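Local coordinates for phenylacetic acid degradation-related protein (Ralstonia eutropha JMP134, PDB 2PIM) that probably hydrolyses fatty acyl-CoA thioesters, as a putative thioesterase of the hotdog superfamily related to the PaaI enzymes of phenylacetic acid degradation, at residues L25-R30 and S41-A45; N6-R10 and T74-D79; V53-Q57 and P95-G99. One frame throughout, in Å; residues are numbered along the deposited sequence. Where two conformers were deposited one is given.

Contact 1 of 3, residues L25-R30 and S41-A45; sequences LGGVIR and SDYVA
This is the opening beta hairpin of a hotdog fold: strand 28-33 pairs antiparallel with strand 38-45, the short segments running at 147° with their axes 4.4 Å apart. Helix 20-25 ends in a Schellman motif at Gly26 (phi/psi 66/34). An ideal CB there would clash with Val44 CB at 2.8 Å, and the positive phi by itself favours glycine.

Val28 and Asp42 form the hydrogen-bonded pair (CA to CA 5.0 Å), Ile29 and Ser41 the non-hydrogen-bonded pair (4.1 Å). Val28 N gives to Asp42 O at 3.0 Å and Asp42 N to Val28 O at 2.8 Å. Beyond these pairs the register slips by one: Val44 N donates to Leu25 O (2.8 Å, 170°), three residues before Val28 but two after Asp42, with no further bridge. Asp42 O also receives a CA-H...O contact from Gly27 CA at 3.2 Å. On the other edge, Ser41 and Tyr43 make their backbone bonds to Gly103 and Leu101 of strand 99-107. Ser41 OG (chi1 t) lies 3.3 Å from Val28 O and 3.1 Å from Asp42 O.

Tyr43 (chi1 m) projects from the face that meets helix 58-75, its CD1 4.0 Å from Leu25 CB and its hydroxyl bonded to Asp67. Ser41 and Ile29 share this face, Ile29 packing on helix 7-12. On the reverse face, with Val28, the Asp42 carboxylate is divided between two arginines: OD1 forms a salt bridge with Arg102, while Arg30, chi1 to chi3 all m, curls back so that its NH1 meets Asp42 OD2 at 2.7 Å.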
ATOM      1  N   LEU A  25       4.574   1.839 -10.482  1.00 27.98           N
ATOM      2  CA  LEU A  25       5.580   1.986  -9.411  1.00 28.81           C
ATOM      3  C   LEU A  25       7.038   2.098  -9.884  1.00 30.21           C
ATOM      4  O   LEU A  25       7.935   2.257  -9.053  1.00 31.25           O
ATOM      5  CB  LEU A  25       5.436   0.833  -8.415  1.00 31.29           C
ATOM      6  CG  LEU A  25       4.008   0.709  -7.842  1.00 31.65           C
ATOM      7  CD1 LEU A  25       3.865  -0.614  -7.157  1.00 31.26           C
ATOM      8  CD2 LEU A  25       3.698   1.887  -6.920  1.00 31.42           C
ATOM      9  N   GLY A  26       7.263   2.080 -11.209  1.00 31.18           N
ATOM     10  CA  GLY A  26       8.616   2.159 -11.805  1.00 28.48           C
ATOM     11  C   GLY A  26       9.433   0.927 -11.456  1.00 30.29           C
ATOM     12  O   GLY A  26      10.638   1.002 -11.263  1.00 30.76           O
ATOM     13  N   GLY A  27       8.758  -0.218 -11.361  1.00 30.62           N
ATOM     14  CA  GLY A  27       9.360  -1.443 -10.891  1.00 30.33           C
ATOM     15  C   GLY A  27      10.255  -2.083 -11.933  1.00 29.59           C
ATOM     16  O   GLY A  27       9.837  -2.278 -13.074  1.00 30.45           O
ATOM     17  N   VAL A  28      11.489  -2.395 -11.548  1.00 29.88           N
ATOM     18  CA  VAL A  28      12.456  -3.054 -12.454  1.00 28.04           C
ATOM     19  C   VAL A  28      13.248  -4.033 -11.641  1.00 28.03           C
ATOM     20  O   VAL A  28      14.026  -3.639 -10.745  1.00 24.61           O
ATOM     21  CB  VAL A  28      13.463  -2.068 -13.117  1.00 27.75           C
ATOM     22  CG1 VAL A  28      14.347  -2.789 -14.084  1.00 23.89           C
ATOM     23  CG2 VAL A  28      12.748  -0.940 -13.827  1.00 29.44           C
ATOM     24  N   ILE A  29      13.077  -5.308 -11.985  1.00 29.03           N
ATOM     25  CA  ILE A  29      13.723  -6.404 -11.284  1.00 27.65           C
ATOM     26  C   ILE A  29      15.209  -6.336 -11.560  1.00 28.92           C
ATOM     27  O   ILE A  29      15.633  -6.324 -12.706  1.00 27.34           O
ATOM     28  CB  ILE A  29      13.226  -7.766 -11.794  1.00 29.60           C
ATOM     29  CG1 ILE A  29      11.708  -7.920 -11.632  1.00 31.08           C
ATOM     30  CG2 ILE A  29      13.983  -8.895 -11.116  1.00 31.28           C
ATOM     31  CD1 ILE A  29      11.267  -8.042 -10.289  1.00 30.86           C
ATOM     32  N   ARG A  30      16.014  -6.309 -10.508  1.00 29.00           N
ATOM     33  CA  ARG A  30      17.450  -6.224 -10.681  1.00 27.23           C
ATOM     34  C   ARG A  30      18.174  -7.540 -10.354  1.00 26.43           C
ATOM     35  O   ARG A  30      19.256  -7.725 -10.821  1.00 25.86           O
ATOM     36  CB  ARG A  30      18.008  -5.076  -9.826  1.00 27.51           C
ATOM     37  CG  ARG A  30      17.412  -3.724 -10.134  1.00 30.34           C
ATOM     38  CD  ARG A  30      17.585  -3.343 -11.613  1.00 29.89           C
ATOM     39  NE  ARG A  30      18.990  -3.271 -12.010  1.00 20.46           N
ATOM     40  CZ  ARG A  30      19.777  -2.213 -11.818  1.00 21.69           C
ATOM     41  NH1 ARG A  30      19.298  -1.130 -11.232  1.00 23.97           N
ATOM     42  NH2 ARG A  30      21.033  -2.219 -12.259  1.00 21.66           N
ATOM     43  N   SER A  41      14.302  -5.515  -6.553  1.00 25.28           N
ATOM     44  CA  SER A  41      13.685  -4.682  -7.565  1.00 25.88           C
ATOM     45  C   SER A  41      13.883  -3.191  -7.239  1.00 25.40           C
ATOM     46  O   SER A  41      13.875  -2.776  -6.074  1.00 25.82           O
ATOM     47  CB  SER A  41      12.188  -5.019  -7.685  1.00 26.09           C
ATOM     48  OG  SER A  41      11.533  -4.255  -8.698  1.00 26.57           O
ATOM     49  N   ASP A  42      14.061  -2.395  -8.279  1.00 25.70           N
ATOM     50  CA  ASP A  42      13.993  -0.951  -8.154  1.00 28.76           C
ATOM     51  C   ASP A  42      12.542  -0.484  -8.209  1.00 27.43           C
ATOM     52  O   ASP A  42      11.719  -1.154  -8.809  1.00 29.31           O
ATOM     53  CB  ASP A  42      14.733  -0.292  -9.309  1.00 28.52           C
ATOM     54  CG  ASP A  42      16.215  -0.478  -9.227  1.00 33.78           C
ATOM     55  OD1 ASP A  42      16.732  -0.536  -8.098  1.00 31.81           O
ATOM     56  OD2 ASP A  42      16.856  -0.548 -10.295  1.00 26.15           O
ATOM     57  N   TYR A  43      12.267   0.664  -7.599  1.00 25.36           N
ATOM     58  CA  TYR A  43      10.984   1.335  -7.679  1.00 29.16           C
ATOM     59  C   TYR A  43      11.272   2.843  -7.804  1.00 31.88           C
ATOM     60  O   TYR A  43      12.368   3.308  -7.440  1.00 30.70           O
ATOM     61  CB  TYR A  43      10.076   0.993  -6.446  1.00 30.08           C
ATOM     62  CG  TYR A  43       9.721  -0.486  -6.408  1.00 28.61           C
ATOM     63  CD1 TYR A  43       8.737  -1.004  -7.237  1.00 25.97           C
ATOM     64  CD2 TYR A  43      10.425  -1.366  -5.607  1.00 32.23           C
ATOM     65  CE1 TYR A  43       8.440  -2.345  -7.243  1.00 26.35           C
ATOM     66  CE2 TYR A  43      10.155  -2.719  -5.623  1.00 20.10           C
ATOM     67  CZ  TYR A  43       9.181  -3.211  -6.456  1.00 27.85           C
ATOM     68  OH  TYR A  43       8.947  -4.571  -6.488  1.00 30.49           O
ATOM     69  N   VAL A  44      10.312   3.592  -8.357  1.00 30.40           N
ATOM     70  CA  VAL A  44      10.425   5.052  -8.453  1.00 30.31           C
ATOM     71  C   VAL A  44       9.186   5.635  -7.765  1.00 33.03           C
ATOM     72  O   VAL A  44       8.056   5.266  -8.095  1.00 31.58           O
ATOM     73  CB  VAL A  44      10.511   5.563  -9.911  1.00 30.40           C
ATOM     74  CG1 VAL A  44      10.481   7.088  -9.961  1.00 29.67           C
ATOM     75  CG2 VAL A  44      11.768   5.062 -10.607  1.00 26.15           C
ATOM     76  N   ALA A  45       9.414   6.504  -6.775  1.00 31.62           N
ATOM     77  CA  ALA A  45       8.344   7.277  -6.176  1.00 30.54           C
ATOM     78  C   ALA A  45       8.254   8.588  -6.979  1.00 28.34           C
ATOM     79  O   ALA A  45       9.247   9.291  -7.128  1.00 28.04           O
ATOM     80  CB  ALA A  45       8.632   7.530  -4.695  1.00 29.22           C
TER

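Contact 2 of 3, residues N6-R10 and T74-D79; sequences NYFSR and TATLED
A polar and aromatic contact joins the ordered N-terminus, with helix 7-12, to the C-terminal end of helix 58-75 and the chain after it. Tyr7 to Arg10 are helical, with Arg10 N bonded to Asn6 O (3.1 Å); the second segment turns at Thr76 (Leu77 N to Thr74 O 3.0 Å) and is extended only from Leu77 to Asp79. The nearest CA pairs are Phe8 with Ala75 (5.3 Å) and Asn6 with Asp79 (5.4 Å). Phe8 (chi1 t) lays its ring face on Ala75, whose CB lies 3.6 Å from the Phe8 ring centroid in a CH-pi contact, 7° off the normal. Asn6 ND2 donates to Ala75 O at 3.0 Å. One water accepts from Phe8 N (3.1 Å) and donates to Thr74 O (2.9 Å) and, weakly, Asn6 OD1 (3.0 Å). Asp79 OD1 takes a weak bond from Asn6 N (3.2 Å); Arg10 NH1 to Asp79 OD2 and Arg10 NH2 to Asp79 OD1, both 3.4 Å and weak, make a long two-pronged salt bridge. Tyr7 packs on Pro52 of the second subunit, its hydroxyl bonded to Pro17 O. An N-terminal helix thus meets the central helix around which the hotdog sheet curls.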
ATOM      1  N   ASN A   6       7.582 -20.833 -16.582  1.00 21.60           N
ATOM      2  CA  ASN A   6       7.327 -19.809 -15.493  1.00 25.73           C
ATOM      3  C   ASN A   6       6.782 -18.519 -16.094  1.00 25.40           C
ATOM      4  O   ASN A   6       7.452 -17.918 -16.930  1.00 26.15           O
ATOM      5  CB  ASN A   6       8.653 -19.481 -14.770  1.00 26.26           C
ATOM      6  CG  ASN A   6       8.491 -19.189 -13.315  1.00 27.49           C
ATOM      7  OD1 ASN A   6       7.607 -19.712 -12.670  1.00 37.80           O
ATOM      8  ND2 ASN A   6       9.403 -18.389 -12.763  1.00 39.83           N
ATOM      9  N   TYR A   7       5.591 -18.082 -15.693  1.00 24.80           N
ATOM     10  CA  TYR A   7       5.146 -16.771 -16.128  1.00 26.44           C
ATOM     11  C   TYR A   7       6.224 -15.727 -15.815  1.00 25.60           C
ATOM     12  O   TYR A   7       6.527 -14.884 -16.635  1.00 26.58           O
ATOM     13  CB  TYR A   7       3.819 -16.340 -15.481  1.00 30.12           C
ATOM     14  CG  TYR A   7       3.646 -14.818 -15.463  1.00 28.37           C
ATOM     15  CD1 TYR A   7       3.031 -14.136 -16.528  1.00 34.20           C
ATOM     16  CD2 TYR A   7       4.134 -14.056 -14.385  1.00 44.02           C
ATOM     17  CE1 TYR A   7       2.898 -12.735 -16.511  1.00 33.53           C
ATOM     18  CE2 TYR A   7       4.005 -12.658 -14.349  1.00 39.71           C
ATOM     19  CZ  TYR A   7       3.393 -12.008 -15.412  1.00 40.39           C
ATOM     20  OH  TYR A   7       3.286 -10.637 -15.344  1.00 39.96           O
ATOM     21  N   PHE A   8       6.777 -15.784 -14.611  1.00 26.25           N
ATOM     22  CA  PHE A   8       7.765 -14.796 -14.144  1.00 24.97           C
ATOM     23  C   PHE A   8       8.996 -14.687 -15.070  1.00 26.11           C
ATOM     24  O   PHE A   8       9.448 -13.584 -15.390  1.00 25.41           O
ATOM     25  CB  PHE A   8       8.230 -15.183 -12.754  1.00 21.11           C
ATOM     26  CG  PHE A   8       9.390 -14.392 -12.266  1.00 16.71           C
ATOM     27  CD1 PHE A   8       9.192 -13.198 -11.584  1.00 22.02           C
ATOM     28  CD2 PHE A   8      10.681 -14.844 -12.450  1.00 19.72           C
ATOM     29  CE1 PHE A   8      10.253 -12.461 -11.142  1.00 18.72           C
ATOM     30  CE2 PHE A   8      11.754 -14.110 -11.994  1.00 21.83           C
ATOM     31  CZ  PHE A   8      11.540 -12.930 -11.331  1.00 19.75           C
ATOM     32  N   SER A   9       9.561 -15.823 -15.465  1.00 25.10           N
ATOM     33  CA  SER A   9      10.775 -15.775 -16.270  1.00 28.17           C
ATOM     34  C   SER A   9      10.463 -15.375 -17.713  1.00 28.92           C
ATOM     35  O   SER A   9      11.303 -14.763 -18.361  1.00 30.95           O
ATOM     36  CB  SER A   9      11.567 -17.081 -16.200  1.00 27.38           C
ATOM     37  OG  SER A   9      10.770 -18.124 -16.678  1.00 31.87           O
ATOM     38  N   ARG A  10       9.259 -15.691 -18.197  1.00 28.80           N
ATOM     39  CA  ARG A  10       8.770 -15.145 -19.471  1.00 29.06           C
ATOM     40  C   ARG A  10       8.702 -13.621 -19.406  1.00 29.46           C
ATOM     41  O   ARG A  10       9.139 -12.921 -20.313  1.00 29.54           O
ATOM     42  CB  ARG A  10       7.392 -15.716 -19.831  1.00 27.40           C
ATOM     43  CG  ARG A  10       7.436 -17.153 -20.287  1.00 27.49           C
ATOM     44  CD  ARG A  10       6.147 -17.554 -20.966  1.00 29.63           C
ATOM     45  NE  ARG A  10       5.034 -17.663 -20.022  1.00 30.05           N
ATOM     46  CZ  ARG A  10       4.775 -18.741 -19.284  1.00 27.93           C
ATOM     47  NH1 ARG A  10       5.551 -19.815 -19.353  1.00 28.32           N
ATOM     48  NH2 ARG A  10       3.737 -18.748 -18.461  1.00 25.40           N
ATOM     49  N   THR A  74       6.079 -15.495  -6.847  1.00 27.68           N
ATOM     50  CA  THR A  74       5.741 -15.890  -8.243  1.00 25.12           C
ATOM     51  C   THR A  74       6.903 -16.526  -8.976  1.00 23.47           C
ATOM     52  O   THR A  74       6.745 -17.545  -9.683  1.00 23.68           O
ATOM     53  CB  THR A  74       5.186 -14.660  -9.020  1.00 25.57           C
ATOM     54  OG1 THR A  74       4.034 -14.193  -8.324  1.00 24.21           O
ATOM     55  CG2 THR A  74       4.769 -15.013 -10.435  1.00 27.79           C
ATOM     56  N   ALA A  75       8.079 -15.942  -8.804  1.00 21.76           N
ATOM     57  CA  ALA A  75       9.303 -16.525  -9.352  1.00 24.40           C
ATOM     58  C   ALA A  75       9.499 -18.009  -9.037  1.00 24.26           C
ATOM     59  O   ALA A  75      10.095 -18.725  -9.845  1.00 27.83           O
ATOM     60  CB  ALA A  75      10.500 -15.743  -8.890  1.00 25.15           C
ATOM     61  N   THR A  76       9.014 -18.464  -7.873  1.00 25.59           N
ATOM     62  CA  THR A  76       9.171 -19.864  -7.440  1.00 26.65           C
ATOM     63  C   THR A  76       8.081 -20.813  -7.977  1.00 27.18           C
ATOM     64  O   THR A  76       8.219 -22.018  -7.859  1.00 26.76           O
ATOM     65  CB  THR A  76       9.285 -20.020  -5.879  1.00 24.74           C
ATOM     66  OG1 THR A  76       8.024 -19.766  -5.234  1.00 28.84           O
ATOM     67  CG2 THR A  76      10.305 -19.089  -5.325  1.00 31.82           C
ATOM     68  N   LEU A  77       7.027 -20.286  -8.594  1.00 29.14           N
ATOM     69  CA  LEU A  77       5.855 -21.100  -8.900  1.00 28.97           C
ATOM     70  C   LEU A  77       5.959 -21.901 -10.169  1.00 32.57           C
ATOM     71  O   LEU A  77       6.618 -21.512 -11.112  1.00 32.81           O
ATOM     72  CB  LEU A  77       4.600 -20.221  -8.943  1.00 30.56           C
ATOM     73  CG  LEU A  77       4.369 -19.451  -7.635  1.00 27.82           C
ATOM     74  CD1 LEU A  77       2.984 -18.828  -7.571  1.00 27.29           C
ATOM     75  CD2 LEU A  77       4.626 -20.309  -6.390  1.00 28.87           C
ATOM     76  N   GLU A  78       5.307 -23.051 -10.175  1.00 34.33           N
ATOM     77  CA  GLU A  78       5.089 -23.781 -11.407  1.00 37.12           C
ATOM     78  C   GLU A  78       4.104 -22.999 -12.285  1.00 37.96           C
ATOM     79  O   GLU A  78       3.450 -22.059 -11.826  1.00 38.70           O
ATOM     80  CB  GLU A  78       4.584 -25.207 -11.116  1.00 36.18           C
ATOM     81  CG  GLU A  78       3.269 -25.300 -10.338  1.00 36.19           C
ATOM     82  CD  GLU A  78       3.427 -25.452  -8.812  1.00 41.14           C
ATOM     83  OE1 GLU A  78       3.944 -24.529  -8.124  1.00 30.26           O
ATOM     84  OE2 GLU A  78       2.975 -26.497  -8.299  1.00 41.79           O
ATOM     85  N   ASP A  79       4.029 -23.367 -13.554  1.00 39.85           N
ATOM     86  CA  ASP A  79       2.997 -22.850 -14.444  1.00 41.60           C
ATOM     87  C   ASP A  79       1.654 -23.355 -13.962  1.00 42.08           C
ATOM     88  O   ASP A  79       1.507 -24.540 -13.645  1.00 42.75           O
ATOM     89  CB  ASP A  79       3.217 -23.329 -15.893  1.00 44.53           C
ATOM     90  CG  ASP A  79       3.997 -22.329 -16.737  1.00 50.52           C
ATOM     91  OD1 ASP A  79       4.390 -21.254 -16.214  1.00 59.43           O
ATOM     92  OD2 ASP A  79       4.200 -22.622 -17.935  1.00 56.47           O
TER
HETATM   93  O   HOH W   1       5.605 -17.545 -12.400  1.00 40.30           O

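Contact 3 of 3, residues V53-Q57 and P95-G99; sequences VGQVQ and PAQAG
Pro95 opens the second segment by resting its ring against the first: Pro95 CB lies 3.7 Å from Gln55 CD, with the Gln55 side chain in an m,t conformation. Both chains are irregular here, yet extended where they meet, with Gln55 at -96/159 and Ala96 at -108/156. Ala96 makes the direct hydrogen bond, its O accepting from Val56 N at 3.0 Å (162° at the hydrogen); Gln55 CA approaches the same Ala96 O to 3.3 Å in a CA-H...O contact. On its amide side Ala96 is linked through water, one molecule accepting from Ala96 N (2.9 Å) and donating to Val56 O (2.8 Å). Ala96 CB also touches Val56 CG2 at 3.8 Å, and both side chains lean on Leu61.

The contact thus ties two connections of the hotdog fold: the loop leading from strand 38-45 into the central helix 58-75, and the loop between strands 84-92 and 99-107. Gln57 is the N-cap of that helix, its OE1 weakly bonded to Met60 N, while its NE2 reaches Ala63 O of the second subunit.

Gln97 follows with CA 5.0 Å from the CA of Gln55. Its CB points away, but the side chain (chi1 and chi2 m) folds back, putting Gln97 OE1 3.9 Å from Gly54 O. Its backbone N bonds to Gln123 OE1, and its backbone O lies 3.5 Å from Val56 CG2. Ala98 N donates to a second water at 2.8 Å, which in turn donates to Gly54 O at 2.9 Å. At Gly99 strand 99-107 begins, with backbone angles (133/-169) that by themselves call for glycine.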
ATOM      1  N   VAL A  53       3.659  17.195   3.079  1.00 45.51           N
ATOM      2  CA  VAL A  53       5.003  17.637   3.472  1.00 44.25           C
ATOM      3  C   VAL A  53       6.078  17.141   2.488  1.00 44.37           C
ATOM      4  O   VAL A  53       7.267  17.368   2.699  1.00 44.79           O
ATOM      5  CB  VAL A  53       5.316  17.253   4.971  1.00 45.35           C
ATOM      6  CG1 VAL A  53       5.212  15.742   5.219  1.00 48.48           C
ATOM      7  CG2 VAL A  53       6.682  17.758   5.404  1.00 47.94           C
ATOM      8  N   GLY A  54       5.672  16.481   1.403  1.00 42.22           N
ATOM      9  CA  GLY A  54       6.615  16.113   0.347  1.00 40.56           C
ATOM     10  C   GLY A  54       7.320  14.781   0.533  1.00 38.90           C
ATOM     11  O   GLY A  54       8.261  14.450  -0.203  1.00 39.71           O
ATOM     12  N   GLN A  55       6.884  13.998   1.509  1.00 34.69           N
ATOM     13  CA  GLN A  55       7.385  12.649   1.632  1.00 34.98           C
ATOM     14  C   GLN A  55       6.426  11.640   0.951  1.00 32.12           C
ATOM     15  O   GLN A  55       5.239  11.904   0.749  1.00 33.14           O
ATOM     16  CB  GLN A  55       7.583  12.298   3.095  1.00 35.16           C
ATOM     17  CG  GLN A  55       8.390  13.298   3.910  1.00 36.29           C
ATOM     18  CD  GLN A  55       8.035  13.207   5.410  1.00 43.50           C
ATOM     19  OE1 GLN A  55       7.277  12.311   5.843  1.00 55.43           O
ATOM     20  NE2 GLN A  55       8.579  14.132   6.204  1.00 51.46           N
ATOM     21  N   VAL A  56       6.953  10.481   0.615  1.00 31.03           N
ATOM     22  CA  VAL A  56       6.175   9.450  -0.049  1.00 31.07           C
ATOM     23  C   VAL A  56       5.148   8.895   0.953  1.00 30.24           C
ATOM     24  O   VAL A  56       5.503   8.528   2.089  1.00 30.45           O
ATOM     25  CB  VAL A  56       7.086   8.291  -0.577  1.00 29.29           C
ATOM     26  CG1 VAL A  56       6.284   7.240  -1.316  1.00 28.25           C
ATOM     27  CG2 VAL A  56       8.154   8.818  -1.501  1.00 35.75           C
ATOM     28  N   GLN A  57       3.891   8.805   0.525  1.00 28.15           N
ATOM     29  CA  GLN A  57       2.855   8.173   1.350  1.00 28.38           C
ATOM     30  C   GLN A  57       3.266   6.745   1.676  1.00 29.99           C
ATOM     31  O   GLN A  57       3.769   6.030   0.786  1.00 30.92           O
ATOM     32  CB  GLN A  57       1.524   8.121   0.612  1.00 27.54           C
ATOM     33  CG  GLN A  57       0.323   7.883   1.533  1.00 27.38           C
ATOM     34  CD  GLN A  57      -0.705   6.947   0.919  1.00 37.99           C
ATOM     35  OE1 GLN A  57      -0.345   5.988   0.225  1.00 32.39           O
ATOM     36  NE2 GLN A  57      -2.000   7.209   1.191  1.00 31.96           N
ATOM     37  N   PRO A  95      11.224   8.421   6.646  1.00 34.17           N
ATOM     38  CA  PRO A  95      10.584   9.068   5.503  1.00 34.74           C
ATOM     39  C   PRO A  95      11.369   8.887   4.199  1.00 33.84           C
ATOM     40  O   PRO A  95      12.601   8.842   4.199  1.00 33.83           O
ATOM     41  CB  PRO A  95      10.518  10.547   5.934  1.00 35.90           C
ATOM     42  CG  PRO A  95      11.627  10.705   6.871  1.00 37.37           C
ATOM     43  CD  PRO A  95      11.773   9.414   7.601  1.00 31.33           C
ATOM     44  N   ALA A  96      10.630   8.704   3.108  1.00 33.50           N
ATOM     45  CA  ALA A  96      11.197   8.590   1.778  1.00 33.18           C
ATOM     46  C   ALA A  96      10.873   9.862   1.002  1.00 32.67           C
ATOM     47  O   ALA A  96       9.904  10.570   1.301  1.00 32.93           O
ATOM     48  CB  ALA A  96      10.642   7.382   1.062  1.00 33.51           C
ATOM     49  N   GLN A  97      11.690  10.142  -0.000  0.50 32.92           N
ATOM     50  CA  GLN A  97      11.490  11.282  -0.864  0.50 32.52           C
ATOM     51  C   GLN A  97      11.221  10.738  -2.258  0.50 31.06           C
ATOM     52  O   GLN A  97      11.465   9.556  -2.533  0.50 31.05           O
ATOM     53  CB  GLN A  97      12.738  12.169  -0.853  0.50 33.71           C
ATOM     54  CG  GLN A  97      13.477  12.259   0.498  0.50 38.02           C
ATOM     55  CD  GLN A  97      12.626  12.835   1.627  0.50 43.31           C
ATOM     56  OE1 GLN A  97      11.667  13.566   1.386  0.50 47.15           O
ATOM     57  NE2 GLN A  97      12.984  12.506   2.871  0.50 41.56           N
ATOM     58  N   ALA A  98      10.719  11.594  -3.138  1.00 29.94           N
ATOM     59  CA  ALA A  98      10.591  11.240  -4.552  1.00 29.86           C
ATOM     60  C   ALA A  98      11.949  10.814  -5.097  1.00 28.76           C
ATOM     61  O   ALA A  98      12.988  11.408  -4.763  1.00 30.37           O
ATOM     62  CB  ALA A  98      10.067  12.407  -5.362  1.00 28.88           C
ATOM     63  N   GLY A  99      11.934   9.808  -5.965  1.00 27.56           N
ATOM     64  CA  GLY A  99      13.158   9.287  -6.552  1.00 26.71           C
ATOM     65  C   GLY A  99      13.179   7.772  -6.480  1.00 26.71           C
ATOM     66  O   GLY A  99      12.163   7.141  -6.191  1.00 29.25           O
TER
HETATM   67  O   HOH W   2      10.056  14.243  -2.489  1.00 30.86           O
HETATM   68  O   HOH W   3       7.792   8.537   3.671  1.00 23.53           O

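How the contacts relate
Contacts 1 and 3 join directly, their centres 16 Å apart: Ala45 N lies 2.9 Å from Gly99 O, a probable hydrogen bond, and Ala45 CB packs on Val56 CG2 at 3.5 Å. Contact 2 stands 19 Å from contact 1 between centres, nearest atoms about 5 Å apart, and encloses it along the chain. Contacts 2 and 3, 33 Å apart between centres, lie on opposite sides of the chain's centre, at the two ends of helix 58-75. In hotdog thioesterases the active site generally lies at the subunit interface near this helix; Asp67, met by Tyr43, and Gln57, bonded to Ala63 of the second subunit, are consistent with a nearby site.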